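Local coordinates for protein NAD-dependent benzaldehyde dehydrogenase (Legionella pneumophila, PDB 3RHE) that is of uncertain function; it is named an NAD-dependent benzaldehyde dehydrogenase but belongs to the glyoxalase/bleomycin resistance superfamily, at residues L28-I33 with A40-K45. Numbering follows the deposited sequence.
Sequences LDTQPI and AMFVMK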
ATOM      1  N   LEU A  28      11.357  10.743  12.301  1.00 26.19           N
ATOM      2  CA  LEU A  28      11.937  11.151  11.035  1.00 26.71           C
ATOM      3  C   LEU A  28      12.256  12.636  11.026  1.00 26.24           C
ATOM      4  O   LEU A  28      12.934  13.118  10.126  1.00 25.34           O
ATOM      5  CB  LEU A  28      10.970  10.833   9.895  1.00 25.60           C
ATOM      6  CG  LEU A  28      10.602   9.374   9.649  1.00 28.87           C
ATOM      7  CD1 LEU A  28       9.491   9.291   8.603  1.00 23.54           C
ATOM      8  CD2 LEU A  28      11.836   8.588   9.202  1.00 29.68           C
ATOM      9  N   ASP A  29      11.758  13.349  12.028  1.00 25.63           N
ATOM     10  CA  ASP A  29      11.879  14.802  12.072  1.00 27.86           C
ATOM     11  C   ASP A  29      11.406  15.386  10.750  1.00 28.81           C
ATOM     12  O   ASP A  29      12.020  16.293  10.196  1.00 28.02           O
ATOM     13  CB  ASP A  29      13.310  15.230  12.384  1.00 28.65           C
ATOM     14  CG  ASP A  29      13.685  14.984  13.836  1.00 33.22           C
ATOM     15  OD1 ASP A  29      12.885  15.336  14.737  1.00 35.43           O
ATOM     16  OD2 ASP A  29      14.785  14.443  14.082  1.00 34.87           O
ATOM     17  N   THR A  30      10.302  14.846  10.247  1.00 30.02           N
ATOM     18  CA  THR A  30       9.724  15.301   8.994  1.00 29.38           C
ATOM     19  C   THR A  30       8.213  15.320   9.116  1.00 30.31           C
ATOM     20  O   THR A  30       7.620  14.521   9.846  1.00 27.85           O
ATOM     21  CB  THR A  30      10.113  14.382   7.823  1.00 32.01           C
ATOM     22  OG1 THR A  30       9.647  14.949   6.591  1.00 38.06           O
ATOM     23  CG2 THR A  30       9.472  13.020   7.986  1.00 31.82           C
ATOM     24  N   GLN A  31       7.590  16.247   8.405  1.00 29.04           N
ATOM     25  CA  GLN A  31       6.143  16.311   8.364  1.00 29.88           C
ATOM     26  C   GLN A  31       5.647  15.323   7.315  1.00 24.12           C
ATOM     27  O   GLN A  31       6.264  15.176   6.268  1.00 24.83           O
ATOM     28  CB  GLN A  31       5.703  17.728   7.987  1.00 33.64           C
ATOM     29  CG  GLN A  31       4.441  18.187   8.686  1.00 35.03           C
ATOM     30  CD  GLN A  31       4.612  18.275  10.189  1.00 33.92           C
ATOM     31  OE1 GLN A  31       3.675  18.030  10.946  1.00 36.56           O
ATOM     32  NE2 GLN A  31       5.818  18.626  10.631  1.00 40.15           N
ATOM     33  N   PRO A  32       4.531  14.638   7.584  1.00 24.10           N
ATOM     34  CA  PRO A  32       3.994  13.816   6.496  1.00 24.25           C
ATOM     35  C   PRO A  32       3.487  14.725   5.376  1.00 23.55           C
ATOM     36  O   PRO A  32       3.009  15.817   5.675  1.00 24.96           O
ATOM     37  CB  PRO A  32       2.827  13.082   7.159  1.00 21.37           C
ATOM     38  CG  PRO A  32       2.409  13.948   8.264  1.00 23.51           C
ATOM     39  CD  PRO A  32       3.652  14.644   8.766  1.00 28.09           C
ATOM     40  N   ILE A  33       3.605  14.307   4.121  1.00 22.84           N
ATOM     41  CA  ILE A  33       3.025  15.079   3.024  1.00 24.53           C
ATOM     42  C   ILE A  33       1.492  14.984   3.024  1.00 25.12           C
ATOM     43  O   ILE A  33       0.806  15.826   2.451  1.00 24.56           O
ATOM     44  CB  ILE A  33       3.553  14.648   1.653  1.00 26.01           C
ATOM     45  CG1 ILE A  33       3.099  13.230   1.326  1.00 25.73           C
ATOM     46  CG2 ILE A  33       5.083  14.799   1.581  1.00 30.71           C
ATOM     47  CD1 ILE A  33       3.402  12.812  -0.088  1.00 31.49           C
ATOM     48  N   ALA A  40      -1.653   8.035   6.653  1.00 19.60           N
ATOM     49  CA  ALA A  40      -0.652   9.094   6.577  1.00 20.47           C
ATOM     50  C   ALA A  40       0.478   8.650   5.660  1.00 21.85           C
ATOM     51  O   ALA A  40       0.776   7.452   5.561  1.00 20.54           O
ATOM     52  CB  ALA A  40      -0.129   9.464   7.958  1.00 20.44           C
HETATM   53  N   MSE A  41       1.084   9.598   4.963  1.00 18.54           N
HETATM   54  CA  MSE A  41       2.201   9.272   4.100  1.00 20.14           C
HETATM   55  C   MSE A  41       3.415  10.156   4.344  1.00 21.63           C
HETATM   56  O   MSE A  41       3.297  11.385   4.392  1.00 21.53           O
HETATM   57  CB  MSE A  41       1.810   9.368   2.632  1.00 23.93           C
HETATM   58  CG  MSE A  41       3.033   9.210   1.742  1.00 25.91           C
HETATM   59 SE   MSE A  41       2.656   8.460   0.017  1.00 49.05          SE
HETATM   60  CE  MSE A  41       1.745   9.999  -0.759  1.00 41.71           C
ATOM     61  N   PHE A  42       4.575   9.517   4.468  1.00 18.01           N
ATOM     62  CA  PHE A  42       5.854  10.217   4.605  1.00 20.81           C
ATOM     63  C   PHE A  42       6.713   9.942   3.383  1.00 21.08           C
ATOM     64  O   PHE A  42       6.748   8.823   2.858  1.00 20.26           O
ATOM     65  CB  PHE A  42       6.613   9.785   5.872  1.00 18.55           C
ATOM     66  CG  PHE A  42       5.964  10.214   7.157  1.00 18.40           C
ATOM     67  CD1 PHE A  42       4.955   9.455   7.728  1.00 17.99           C
ATOM     68  CD2 PHE A  42       6.371  11.370   7.800  1.00 20.55           C
ATOM     69  CE1 PHE A  42       4.360   9.841   8.912  1.00 20.08           C
ATOM     70  CE2 PHE A  42       5.783  11.766   8.988  1.00 21.07           C
ATOM     71  CZ  PHE A  42       4.769  10.998   9.546  1.00 21.61           C
ATOM     72  N   VAL A  43       7.406  10.971   2.923  1.00 20.19           N
ATOM     73  CA  VAL A  43       8.313  10.822   1.812  1.00 25.32           C
ATOM     74  C   VAL A  43       9.707  11.240   2.237  1.00 31.79           C
ATOM     75  O   VAL A  43       9.913  12.368   2.687  1.00 30.11           O
ATOM     76  CB  VAL A  43       7.849  11.649   0.608  1.00 28.87           C
ATOM     77  CG1 VAL A  43       8.897  11.612  -0.482  1.00 28.55           C
ATOM     78  CG2 VAL A  43       6.515  11.128   0.109  1.00 23.86           C
HETATM   79  N   MSE A  44      10.658  10.317   2.108  1.00 32.21           N
HETATM   80  CA  MSE A  44      12.041  10.586   2.476  1.00 34.42           C
HETATM   81  C   MSE A  44      12.715  11.510   1.479  1.00 34.42           C
HETATM   82  O   MSE A  44      12.498  11.408   0.278  1.00 35.39           O
HETATM   83  CB  MSE A  44      12.846   9.291   2.536  1.00 35.48           C
HETATM   84  CG  MSE A  44      12.200   8.197   3.335  1.00 35.79           C
HETATM   85 SE   MSE A  44      11.767   8.795   5.139  1.00 64.01          SE
HETATM   86  CE  MSE A  44      11.124   7.077   5.804  1.00 38.66           C
ATOM     87  N   LYS A  45      13.543  12.407   1.991  1.00 41.14           N
ATOM     88  CA  LYS A  45      14.427  13.195   1.150  1.00 43.19           C
ATOM     89  C   LYS A  45      15.111  12.234   0.181  1.00 41.18           C
ATOM     90  O   LYS A  45      15.301  12.544  -0.995  1.00 40.47           O
ATOM     91  CB  LYS A  45      15.457  13.913   2.024  1.00 46.32           C
ATOM     92  CG  LYS A  45      16.248  14.989   1.308  1.00 53.15           C
ATOM     93  CD  LYS A  45      17.198  15.698   2.262  1.00 57.96           C
ATOM     94  CE  LYS A  45      18.027  16.742   1.529  1.00 59.56           C
ATOM     95  NZ  LYS A  45      18.738  16.150   0.360  1.00 59.85           N
TER
HETATM   96  O   HOH W   1       7.028  13.574   4.033  1.00 25.86           O
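F42 meets P32 and T30 because its CG stands anti to the carbonyl carbon (chi1 -68°) and chi2 of 84° turns the ring to face the proline. The site belongs to a beta-alpha-beta-beta-beta module of the vicinal oxygen chelate (glyoxalase) fold. The loop after helix 17-28 passes along strand 39-43 and leads into strand 34-35, which pairs antiparallel with strand 39-43. P32 lies over one face of the F42 ring in a CH-pi contact. CB of P32 is 3.7 Å from the F42 ring centroid, close to the ring normal. The carbonyl O of T30 approaches the ring edge in plane, 3.4 Å from F42 CE2. The methyl CG2 of T30 touches CD2, and L28 CD1 reaches the same part of the ring obliquely. Y24 of the helix and L52 of strand 49-54 also touch F42. The other branch of L28, CD2, packs on the CE methyl of selenomethionine M44 at 3.8 Å.

The backbones are joined in two ways. I33 N gives a weak, bent hydrogen bond to M41 O (3.0 Å, 124°). A water bridges the loop to the strand: it donates to Q31 O and accepts from V43 N, both at 2.9 Å. Beyond this, the CD1 methyl of I33 lies 3.5 Å from CG2 of V43 and also packs against the CE methyl of selenomethionine M41.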